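Local structure of transmembrane oligosaccharyl transferase (Archaeoglobus fulgidus, 3WAJ) at residues 23-28 with 142-147; 27-33 with 151-157; 381-387 with 480-485. The protein belongs to the STT3 oligosaccharyl transferase family of the GT-C clan, membrane proteins with a many-helix transmembrane region, here followed by a globular region and carrying a zinc ion. All coordinates share one frame; numbering follows the deposited sequence.

Contact 1 of 3, residues 23-28 with 142-147; sequences ISVKLR and FLIAIV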
loop_
_atom_site.group_PDB
_atom_site.type_symbol
_atom_site.label_atom_id
_atom_site.label_comp_id
_atom_site.label_asym_id
_atom_site.label_seq_id
_atom_site.Cartn_x
_atom_site.Cartn_y
_atom_site.Cartn_z
ATOM N N ILE A 23 -10.496 -25.303 -7.177
ATOM C CA ILE A 23 -9.154 -25.124 -6.639
ATOM C C ILE A 23 -8.912 -23.644 -6.347
ATOM O O ILE A 23 -8.200 -23.281 -5.400
ATOM C CB ILE A 23 -8.097 -25.645 -7.643
ATOM C CG1 ILE A 23 -8.479 -27.056 -8.114
ATOM C CG2 ILE A 23 -6.685 -25.606 -7.040
ATOM C CD1 ILE A 23 -7.616 -27.601 -9.219
ATOM N N SER A 24 -9.520 -22.789 -7.163
ATOM C CA SER A 24 -9.357 -21.350 -7.023
ATOM C C SER A 24 -10.174 -20.833 -5.831
ATOM O O SER A 24 -9.723 -19.947 -5.100
ATOM C CB SER A 24 -9.754 -20.643 -8.321
ATOM O OG SER A 24 -9.283 -19.312 -8.345
ATOM N N VAL A 25 -11.366 -21.390 -5.632
ATOM C CA VAL A 25 -12.165 -21.034 -4.468
ATOM C C VAL A 25 -11.455 -21.511 -3.214
ATOM O O VAL A 25 -11.387 -20.789 -2.219
ATOM C CB VAL A 25 -13.582 -21.630 -4.517
ATOM C CG1 VAL A 25 -14.340 -21.322 -3.221
ATOM C CG2 VAL A 25 -14.348 -21.080 -5.698
ATOM N N LYS A 26 -10.932 -22.729 -3.272
ATOM C CA LYS A 26 -10.219 -23.319 -2.141
ATOM C C LYS A 26 -9.055 -22.419 -1.756
ATOM O O LYS A 26 -8.864 -22.101 -0.585
ATOM C CB LYS A 26 -9.725 -24.737 -2.489
ATOM C CG LYS A 26 -8.984 -25.468 -1.359
ATOM C CD LYS A 26 -7.463 -25.317 -1.481
ATOM C CE LYS A 26 -6.706 -26.189 -0.483
ATOM N NZ LYS A 26 -7.019 -25.910 0.931
ATOM N N LEU A 27 -8.305 -21.993 -2.765
ATOM C CA LEU A 27 -7.154 -21.112 -2.574
ATOM C C LEU A 27 -7.547 -19.700 -2.129
ATOM O O LEU A 27 -6.924 -19.131 -1.240
ATOM C CB LEU A 27 -6.307 -21.056 -3.856
ATOM C CG LEU A 27 -4.959 -21.784 -3.849
ATOM C CD1 LEU A 27 -5.024 -23.036 -3.011
ATOM C CD2 LEU A 27 -4.506 -22.111 -5.266
ATOM N N ARG A 28 -8.587 -19.125 -2.714
ATOM C CA ARG A 28 -8.858 -17.706 -2.452
ATOM C C ARG A 28 -9.896 -17.378 -1.382
ATOM O O ARG A 28 -9.844 -16.312 -0.775
ATOM C CB ARG A 28 -9.156 -16.975 -3.760
ATOM C CG ARG A 28 -7.932 -16.844 -4.630
ATOM C CD ARG A 28 -8.262 -16.980 -6.104
ATOM N NE ARG A 28 -7.059 -17.282 -6.875
ATOM C CZ ARG A 28 -6.535 -16.454 -7.761
ATOM N NH1 ARG A 28 -7.135 -15.307 -7.992
ATOM N NH2 ARG A 28 -5.435 -16.774 -8.422
ATOM N N PHE A 142 -6.703 -23.514 -15.979
ATOM C CA PHE A 142 -6.259 -24.261 -14.805
ATOM C C PHE A 142 -5.014 -23.627 -14.193
ATOM O O PHE A 142 -4.848 -23.608 -12.976
ATOM C CB PHE A 142 -5.991 -25.730 -15.162
ATOM C CG PHE A 142 -5.503 -26.564 -14.001
ATOM C CD1 PHE A 142 -6.388 -27.335 -13.262
ATOM C CD2 PHE A 142 -4.157 -26.584 -13.658
ATOM C CE1 PHE A 142 -5.940 -28.101 -12.193
ATOM C CE2 PHE A 142 -3.709 -27.334 -12.594
ATOM C CZ PHE A 142 -4.598 -28.100 -11.861
ATOM N N LEU A 143 -4.130 -23.124 -15.043
ATOM C CA LEU A 143 -2.875 -22.549 -14.577
ATOM C C LEU A 143 -3.063 -21.206 -13.880
ATOM O O LEU A 143 -2.394 -20.921 -12.883
ATOM C CB LEU A 143 -1.878 -22.432 -15.729
ATOM C CG LEU A 143 -1.325 -23.780 -16.191
ATOM C CD1 LEU A 143 -0.298 -23.582 -17.279
ATOM C CD2 LEU A 143 -0.717 -24.519 -15.010
ATOM N N ILE A 144 -3.980 -20.387 -14.388
ATOM C CA ILE A 144 -4.238 -19.082 -13.778
ATOM C C ILE A 144 -4.934 -19.268 -12.433
ATOM O O ILE A 144 -4.807 -18.435 -11.535
ATOM C CB ILE A 144 -5.060 -18.153 -14.716
ATOM C CG1 ILE A 144 -4.958 -16.685 -14.268
ATOM C CG2 ILE A 144 -6.516 -18.627 -14.843
ATOM C CD1 ILE A 144 -3.549 -16.105 -14.358
ATOM N N ALA A 145 -5.646 -20.385 -12.290
ATOM C CA ALA A 145 -6.341 -20.693 -11.047
ATOM C C ALA A 145 -5.375 -21.039 -9.909
ATOM O O ALA A 145 -5.760 -21.028 -8.744
ATOM C CB ALA A 145 -7.352 -21.815 -11.260
ATOM N N ILE A 146 -4.123 -21.336 -10.245
ATOM C CA ILE A 146 -3.146 -21.744 -9.231
ATOM C C ILE A 146 -1.834 -20.955 -9.211
ATOM O O ILE A 146 -0.987 -21.205 -8.369
ATOM C CB ILE A 146 -2.799 -23.254 -9.341
ATOM C CG1 ILE A 146 -2.463 -23.628 -10.787
ATOM C CG2 ILE A 146 -3.950 -24.102 -8.867
ATOM C CD1 ILE A 146 -1.208 -24.441 -10.933
ATOM N N VAL A 147 -1.639 -20.023 -10.138
ATOM C CA VAL A 147 -0.392 -19.251 -10.134
ATOM C C VAL A 147 -0.306 -18.552 -8.763
ATOM O O VAL A 147 -1.333 -18.162 -8.196
ATOM C CB VAL A 147 -0.210 -18.438 -11.443
ATOM C CG1 VAL A 147 -1.464 -17.623 -11.756
ATOM C CG2 VAL A 147 1.020 -17.548 -11.366
#
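I23 reaches across to both F142 and I146, with one branch for each. Its CG1 stands anti to the carbonyl carbon (chi1 -50°), which sends CD1 out to the F142 ring, 3.5 Å from CE1. The two side chains meet at a slant, with CD1 at the CE1 and CZ corner of the ring. The other branch, CG2, lies 3.6 Å from CG2 of I146. These two isoleucines lie side by side and point the same way. I146 has its own CG1 wedged between the backbone N and the carbonyl carbon (chi1 49°), and this leaves CG2 to face helix 19-30. L27 CD2 meets the same methyl, I146 CG2, at 4.2 Å. L27 CD2 also lies 3.9 Å from A145 O.

The backbones come closest where the side chains are small. CA of S24 and CA of A145 are 5.1 Å apart, and their CB atoms touch at 4.0 Å. Beyond S24, NH2 of R28 comes toward the carbonyls of I144, A145 and V147. It is nearest to I144 O, at 3.6 Å, too long to count as a bond. Its positive charge would probably still be favoured near these carbonyls.

This is a buried contact between helix 19-30 and the last part of helix 134-144 with the turn after it. Helix 474-491 lies against it through Y486 on I23 and T485 on I146. Helix 102-118 meets S24 with V118, and helix 429-446 meets I144 with A436.

Contact 2 of 3, residues 27-33 with 151-157; sequences LRILNPW and FLQRSIL
R28 passes S155 and ends with L152 over its guanidinium and F151 at the edge. CB starts 3.6 Å from S155 O, and CG passes the same carbonyl oxygen at 3.3 Å. CG also touches I156 CD1 at 3.7 Å, where the two side chains cross at about a right angle. The arginine chain bends at chi2 (144°), and CD is still 3.7 Å from S155 O. L152 CD1 sits over one face of the guanidinium, 3.4 Å from NE and also near CZ. NH1 lies beside S155 OG near the guanidinium plane, but the modelled spacing is too short and the angle poor, so the pair is doubtful. NH2 meets the F151 ring at CE2, 3.3 Å away. This carbon lies at the guanidinium edge, and the two planes are 64° apart, so the groups do not stack.

The backbone of R28 is used as well. L157 N donates to R28 O at 2.8 Å (N-H...O 153°). Next to this bond, P32 CG packs on L157 CB at 3.9 Å, and L157 CD1 reaches W33.

The contact joins the last part of helix 19-30 and the L30-W33 turn to helix 150-153 and the loop after it. That loop leads to helix 163-181, where H163, with D47 and D161, binds the zinc ion. F151 and S155 touch I164 of this helix. Helix 102-118 packs on I29 and L157, and helix 474-491 on L27 and L152.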
loop_
_atom_site.group_PDB
_atom_site.type_symbol
_atom_site.label_atom_id
_atom_site.label_comp_id
_atom_site.label_asym_id
_atom_site.label_seq_id
_atom_site.Cartn_x
_atom_site.Cartn_y
_atom_site.Cartn_z
ATOM N N LEU A 27 -8.305 -21.993 -2.765
ATOM C CA LEU A 27 -7.154 -21.112 -2.574
ATOM C C LEU A 27 -7.547 -19.700 -2.129
ATOM O O LEU A 27 -6.924 -19.131 -1.240
ATOM C CB LEU A 27 -6.307 -21.056 -3.856
ATOM C CG LEU A 27 -4.959 -21.784 -3.849
ATOM C CD1 LEU A 27 -5.024 -23.036 -3.011
ATOM C CD2 LEU A 27 -4.506 -22.111 -5.266
ATOM N N ARG A 28 -8.587 -19.125 -2.714
ATOM C CA ARG A 28 -8.858 -17.706 -2.452
ATOM C C ARG A 28 -9.896 -17.378 -1.382
ATOM O O ARG A 28 -9.844 -16.312 -0.775
ATOM C CB ARG A 28 -9.156 -16.975 -3.760
ATOM C CG ARG A 28 -7.932 -16.844 -4.630
ATOM C CD ARG A 28 -8.262 -16.980 -6.104
ATOM N NE ARG A 28 -7.059 -17.282 -6.875
ATOM C CZ ARG A 28 -6.535 -16.454 -7.761
ATOM N NH1 ARG A 28 -7.135 -15.307 -7.992
ATOM N NH2 ARG A 28 -5.435 -16.774 -8.422
ATOM N N ILE A 29 -10.828 -18.294 -1.151
ATOM C CA ILE A 29 -11.892 -18.072 -0.175
ATOM C C ILE A 29 -11.694 -18.923 1.080
ATOM O O ILE A 29 -11.896 -18.452 2.200
ATOM C CB ILE A 29 -13.275 -18.344 -0.803
ATOM C CG1 ILE A 29 -13.474 -17.436 -2.021
ATOM C CG2 ILE A 29 -14.397 -18.179 0.216
ATOM C CD1 ILE A 29 -14.913 -17.262 -2.441
ATOM N N LEU A 30 -11.272 -20.169 0.886
ATOM C CA LEU A 30 -11.190 -21.152 1.977
ATOM C C LEU A 30 -9.893 -21.100 2.781
ATOM O O LEU A 30 -9.914 -21.073 4.011
ATOM C CB LEU A 30 -11.394 -22.568 1.434
ATOM C CG LEU A 30 -12.776 -23.214 1.507
ATOM C CD1 LEU A 30 -13.911 -22.214 1.326
ATOM C CD2 LEU A 30 -12.864 -24.326 0.473
ATOM N N ASN A 31 -8.764 -21.112 2.086
ATOM C CA ASN A 31 -7.466 -21.029 2.753
ATOM C C ASN A 31 -7.289 -19.883 3.774
ATOM O O ASN A 31 -6.875 -20.140 4.905
ATOM C CB ASN A 31 -6.328 -21.046 1.727
ATOM C CG ASN A 31 -5.826 -22.439 1.447
ATOM O OD1 ASN A 31 -6.589 -23.310 1.027
ATOM N ND2 ASN A 31 -4.537 -22.663 1.680
ATOM N N PRO A 32 -7.614 -18.625 3.393
ATOM C CA PRO A 32 -7.361 -17.566 4.376
ATOM C C PRO A 32 -8.602 -17.198 5.193
ATOM O O PRO A 32 -8.570 -16.183 5.885
ATOM C CB PRO A 32 -6.968 -16.382 3.489
ATOM C CG PRO A 32 -7.864 -16.549 2.286
ATOM C CD PRO A 32 -8.027 -18.057 2.091
ATOM N N TRP A 33 -9.660 -18.002 5.115
ATOM C CA TRP A 33 -10.928 -17.699 5.782
ATOM C C TRP A 33 -10.798 -17.195 7.236
ATOM O O TRP A 33 -11.456 -16.222 7.626
ATOM C CB TRP A 33 -11.856 -18.924 5.726
ATOM C CG TRP A 33 -13.178 -18.665 6.339
ATOM C CD1 TRP A 33 -13.494 -18.722 7.664
ATOM C CD2 TRP A 33 -14.382 -18.296 5.652
ATOM N NE1 TRP A 33 -14.820 -18.411 7.846
ATOM C CE2 TRP A 33 -15.389 -18.146 6.630
ATOM C CE3 TRP A 33 -14.702 -18.075 4.306
ATOM C CZ2 TRP A 33 -16.700 -17.781 6.304
ATOM C CZ3 TRP A 33 -15.999 -17.719 3.981
ATOM C CH2 TRP A 33 -16.986 -17.573 4.977
ATOM N N PHE A 151 -0.222 -11.792 -7.928
ATOM C CA PHE A 151 -1.511 -11.973 -8.572
ATOM C C PHE A 151 -2.471 -12.697 -7.657
ATOM O O PHE A 151 -3.643 -12.358 -7.607
ATOM C CB PHE A 151 -1.359 -12.735 -9.879
ATOM C CG PHE A 151 -2.662 -13.137 -10.500
ATOM C CD1 PHE A 151 -3.352 -12.264 -11.333
ATOM C CD2 PHE A 151 -3.189 -14.408 -10.284
ATOM C CE1 PHE A 151 -4.574 -12.638 -11.923
ATOM C CE2 PHE A 151 -4.403 -14.800 -10.877
ATOM C CZ PHE A 151 -5.095 -13.912 -11.697
ATOM N N LEU A 152 -1.969 -13.693 -6.932
ATOM C CA LEU A 152 -2.781 -14.414 -5.951
ATOM C C LEU A 152 -3.002 -13.605 -4.668
ATOM O O LEU A 152 -4.133 -13.520 -4.167
ATOM C CB LEU A 152 -2.139 -15.767 -5.613
ATOM C CG LEU A 152 -2.827 -16.594 -4.526
ATOM C CD1 LEU A 152 -4.155 -17.177 -5.027
ATOM C CD2 LEU A 152 -1.905 -17.691 -4.029
ATOM N N GLN A 153 -1.930 -13.021 -4.132
ATOM C CA GLN A 153 -2.026 -12.289 -2.869
ATOM C C GLN A 153 -3.051 -11.157 -2.928
ATOM O O GLN A 153 -3.730 -10.883 -1.948
ATOM C CB GLN A 153 -0.655 -11.776 -2.437
ATOM C CG GLN A 153 0.233 -12.861 -1.843
ATOM C CD GLN A 153 1.694 -12.449 -1.791
ATOM O OE1 GLN A 153 2.054 -11.336 -2.192
ATOM N NE2 GLN A 153 2.547 -13.348 -1.305
ATOM N N ARG A 154 -3.179 -10.535 -4.096
ATOM C CA ARG A 154 -4.128 -9.445 -4.316
ATOM C C ARG A 154 -5.477 -9.899 -4.877
ATOM O O ARG A 154 -6.250 -9.098 -5.398
ATOM C CB ARG A 154 -3.478 -8.407 -5.225
ATOM C CG ARG A 154 -2.383 -7.682 -4.488
ATOM C CD ARG A 154 -1.579 -6.796 -5.340
ATOM N NE ARG A 154 -0.489 -6.265 -4.529
ATOM C CZ ARG A 154 0.375 -5.336 -4.925
ATOM N NH1 ARG A 154 0.290 -4.816 -6.145
ATOM N NH2 ARG A 154 1.323 -4.927 -4.090
ATOM N N SER A 155 -5.765 -11.187 -4.718
ATOM C CA SER A 155 -6.906 -11.821 -5.365
ATOM C C SER A 155 -7.567 -12.760 -4.361
ATOM O O SER A 155 -8.466 -13.543 -4.673
ATOM C CB SER A 155 -6.395 -12.600 -6.566
ATOM O OG SER A 155 -7.442 -12.927 -7.435
ATOM N N ILE A 156 -7.079 -12.653 -3.138
ATOM C CA ILE A 156 -7.491 -13.465 -2.007
ATOM C C ILE A 156 -8.685 -12.807 -1.296
ATOM O O ILE A 156 -8.920 -11.600 -1.453
ATOM C CB ILE A 156 -6.271 -13.610 -1.052
ATOM C CG1 ILE A 156 -5.877 -15.061 -0.905
ATOM C CG2 ILE A 156 -6.484 -12.954 0.289
ATOM C CD1 ILE A 156 -5.466 -15.650 -2.202
ATOM N N LEU A 157 -9.446 -13.601 -0.540
ATOM C CA LEU A 157 -10.503 -13.095 0.342
ATOM C C LEU A 157 -10.020 -11.854 1.102
ATOM O O LEU A 157 -8.948 -11.872 1.724
ATOM C CB LEU A 157 -10.862 -14.170 1.374
ATOM C CG LEU A 157 -12.270 -14.479 1.886
ATOM C CD1 LEU A 157 -12.166 -14.795 3.356
ATOM C CD2 LEU A 157 -13.289 -13.383 1.628
#

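Contact 3 of 3, residues 381-387 with 480-485; sequences FGALFFF and AAIYPT
T485 packs against the backbone of a turn, its methyl CG2 3.6 Å from G382 CA. The same methyl is modelled too near A383 N to be trusted, and the orientation of this side chain is doubtful. CB of A383 points toward helix 474-491 and lies 3.4 Å from A480 O. It also reaches the ring of P484 at CG.

Further along, F387 sets one ring face over A481 CA, and its CZ end meets A480 CB at 3.9 Å. A481 CB is 3.8 Å from the ring atom CD1 of F387. Having CG anti to the carbonyl carbon (chi1 -72°) carries the F387 ring toward A480 and A481. L384 adds a looser touch, with CD2 4.3 Å from A481 CB, and its side chain crosses T485 at about a right angle.

Two backbone features set these groups in place. On one side, F381 to L384 form a type II' turn with G382 at positive phi (68°). G382 has no side chain, so T485 can come close. The turn leads into helix 384-402, where F387 N bonds A383 O at 2.9 Å. On the other side, helix 474-491 is kinked. P484 has no N-H to give to A480 O, and the A383 methyl packs at that oxygen.

Here the turn before helix 384-402 and the first residues of that helix meet helix 474-491, partly buried. Helix 429-446 borders them, with F431 on F381 and both S435 and S439 on L384. Helix 134-144 reaches the contact through L143, which touches L384 and I482.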
loop_
_atom_site.group_PDB
_atom_site.type_symbol
_atom_site.label_atom_id
_atom_site.label_comp_id
_atom_site.label_asym_id
_atom_site.label_seq_id
_atom_site.Cartn_x
_atom_site.Cartn_y
_atom_site.Cartn_z
ATOM N N PHE A 381 5.930 -17.212 -9.538
ATOM C CA PHE A 381 5.224 -17.899 -10.624
ATOM C C PHE A 381 5.304 -19.420 -10.513
ATOM O O PHE A 381 4.593 -20.142 -11.222
ATOM C CB PHE A 381 5.756 -17.446 -11.996
ATOM C CG PHE A 381 5.893 -15.952 -12.133
ATOM C CD1 PHE A 381 4.810 -15.176 -12.514
ATOM C CD2 PHE A 381 7.103 -15.323 -11.864
ATOM C CE1 PHE A 381 4.929 -13.796 -12.626
ATOM C CE2 PHE A 381 7.231 -13.948 -11.980
ATOM C CZ PHE A 381 6.142 -13.183 -12.361
ATOM N N GLY A 382 6.161 -19.903 -9.616
ATOM C CA GLY A 382 6.468 -21.320 -9.545
ATOM C C GLY A 382 7.237 -21.757 -10.777
ATOM O O GLY A 382 8.168 -21.079 -11.224
ATOM N N ALA A 383 6.838 -22.894 -11.332
ATOM C CA ALA A 383 7.469 -23.453 -12.517
ATOM C C ALA A 383 6.814 -22.885 -13.772
ATOM O O ALA A 383 7.307 -23.089 -14.884
ATOM C CB ALA A 383 7.361 -24.970 -12.495
ATOM N N LEU A 384 5.697 -22.180 -13.584
ATOM C CA LEU A 384 4.994 -21.538 -14.694
ATOM C C LEU A 384 5.839 -20.429 -15.301
ATOM O O LEU A 384 5.577 -19.967 -16.410
ATOM C CB LEU A 384 3.641 -20.981 -14.247
ATOM C CG LEU A 384 2.536 -22.005 -13.993
ATOM C CD1 LEU A 384 1.167 -21.379 -14.216
ATOM C CD2 LEU A 384 2.716 -23.230 -14.876
ATOM N N PHE A 385 6.851 -20.006 -14.558
ATOM C CA PHE A 385 7.829 -19.066 -15.066
ATOM C C PHE A 385 8.631 -19.713 -16.196
ATOM O O PHE A 385 8.639 -19.226 -17.329
ATOM C CB PHE A 385 8.743 -18.630 -13.924
ATOM C CG PHE A 385 9.956 -17.875 -14.370
ATOM C CD1 PHE A 385 9.836 -16.752 -15.179
ATOM C CD2 PHE A 385 11.217 -18.278 -13.968
ATOM C CE1 PHE A 385 10.957 -16.055 -15.587
ATOM C CE2 PHE A 385 12.343 -17.591 -14.371
ATOM C CZ PHE A 385 12.214 -16.477 -15.180
ATOM N N PHE A 386 9.297 -20.819 -15.883
ATOM C CA PHE A 386 10.063 -21.565 -16.873
ATOM C C PHE A 386 9.194 -22.055 -18.027
ATOM O O PHE A 386 9.517 -21.858 -19.202
ATOM C CB PHE A 386 10.722 -22.778 -16.217
ATOM C CG PHE A 386 11.723 -22.432 -15.156
ATOM C CD1 PHE A 386 12.356 -21.198 -15.148
ATOM C CD2 PHE A 386 12.035 -23.348 -14.163
ATOM C CE1 PHE A 386 13.284 -20.882 -14.164
ATOM C CE2 PHE A 386 12.960 -23.039 -13.179
ATOM C CZ PHE A 386 13.584 -21.803 -13.179
ATOM N N PHE A 387 8.092 -22.705 -17.673
ATOM C CA PHE A 387 7.230 -23.362 -18.646
ATOM C C PHE A 387 6.433 -22.342 -19.453
ATOM O O PHE A 387 5.806 -22.676 -20.456
ATOM C CB PHE A 387 6.313 -24.371 -17.947
ATOM C CG PHE A 387 7.033 -25.604 -17.452
ATOM C CD1 PHE A 387 6.543 -26.870 -17.739
ATOM C CD2 PHE A 387 8.209 -25.495 -16.717
ATOM C CE1 PHE A 387 7.205 -27.998 -17.293
ATOM C CE2 PHE A 387 8.877 -26.618 -16.271
ATOM C CZ PHE A 387 8.374 -27.872 -16.558
ATOM N N ALA A 480 5.533 -31.510 -13.297
ATOM C CA ALA A 480 6.663 -30.602 -13.093
ATOM C C ALA A 480 6.185 -29.151 -13.114
ATOM O O ALA A 480 6.782 -28.270 -12.489
ATOM C CB ALA A 480 7.724 -30.821 -14.152
ATOM N N ALA A 481 5.102 -28.912 -13.846
ATOM C CA ALA A 481 4.489 -27.596 -13.900
ATOM C C ALA A 481 3.548 -27.395 -12.709
ATOM O O ALA A 481 3.879 -26.675 -11.772
ATOM C CB ALA A 481 3.745 -27.415 -15.213
ATOM N N ILE A 482 2.393 -28.056 -12.752
ATOM C CA ILE A 482 1.321 -27.893 -11.761
ATOM C C ILE A 482 1.709 -28.119 -10.283
ATOM O O ILE A 482 1.191 -27.441 -9.392
ATOM C CB ILE A 482 0.087 -28.774 -12.137
ATOM C CG1 ILE A 482 -0.500 -28.329 -13.484
ATOM C CG2 ILE A 482 -0.982 -28.746 -11.043
ATOM C CD1 ILE A 482 -1.391 -29.374 -14.166
ATOM N N TYR A 483 2.622 -29.042 -10.008
ATOM C CA TYR A 483 2.869 -29.394 -8.607
ATOM C C TYR A 483 3.501 -28.310 -7.728
ATOM O O TYR A 483 2.878 -27.874 -6.768
ATOM C CB TYR A 483 3.620 -30.725 -8.446
ATOM C CG TYR A 483 3.895 -31.032 -6.993
ATOM C CD1 TYR A 483 5.154 -30.819 -6.436
ATOM C CD2 TYR A 483 2.883 -31.500 -6.169
ATOM C CE1 TYR A 483 5.399 -31.086 -5.095
ATOM C CE2 TYR A 483 3.112 -31.767 -4.832
ATOM C CZ TYR A 483 4.371 -31.562 -4.298
ATOM O OH TYR A 483 4.583 -31.837 -2.963
ATOM N N PRO A 484 4.740 -27.880 -8.030
ATOM C CA PRO A 484 5.314 -26.941 -7.057
ATOM C C PRO A 484 4.700 -25.540 -7.129
ATOM O O PRO A 484 5.001 -24.711 -6.270
ATOM C CB PRO A 484 6.799 -26.904 -7.438
ATOM C CG PRO A 484 6.821 -27.215 -8.893
ATOM C CD PRO A 484 5.663 -28.149 -9.152
ATOM N N THR A 485 3.852 -25.278 -8.122
ATOM C CA THR A 485 3.144 -23.995 -8.162
ATOM C C THR A 485 1.747 -24.050 -7.517
ATOM O O THR A 485 1.122 -23.015 -7.299
ATOM C CB THR A 485 3.107 -23.364 -9.581
ATOM O OG1 THR A 485 1.819 -23.556 -10.177
ATOM C CG2 THR A 485 4.157 -23.986 -10.452
#

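How the contacts relate
Contacts 1 and 2 are buried and follow one another along helix 19-30, sharing L27 and R28. Contact 3 is partly buried, with its centre farthest from the centre of the chain. The chemistry shifts along the way. Contact 3 is small and aromatic side chains packing on each other and on a turn backbone. Contact 1 is mainly aliphatic but takes in the guanidinium. Contact 2 has the one backbone hydrogen bond between paired segments and lies nearest the zinc site. A probable hydrogen bond between K26 NZ and N31 OD1 ties contacts 1 and 2. Contact 1 packs directly on contact 3, for instance F142 CE2 on I482 CG2 at 3.4 Å. Contacts 2 and 3 do not touch.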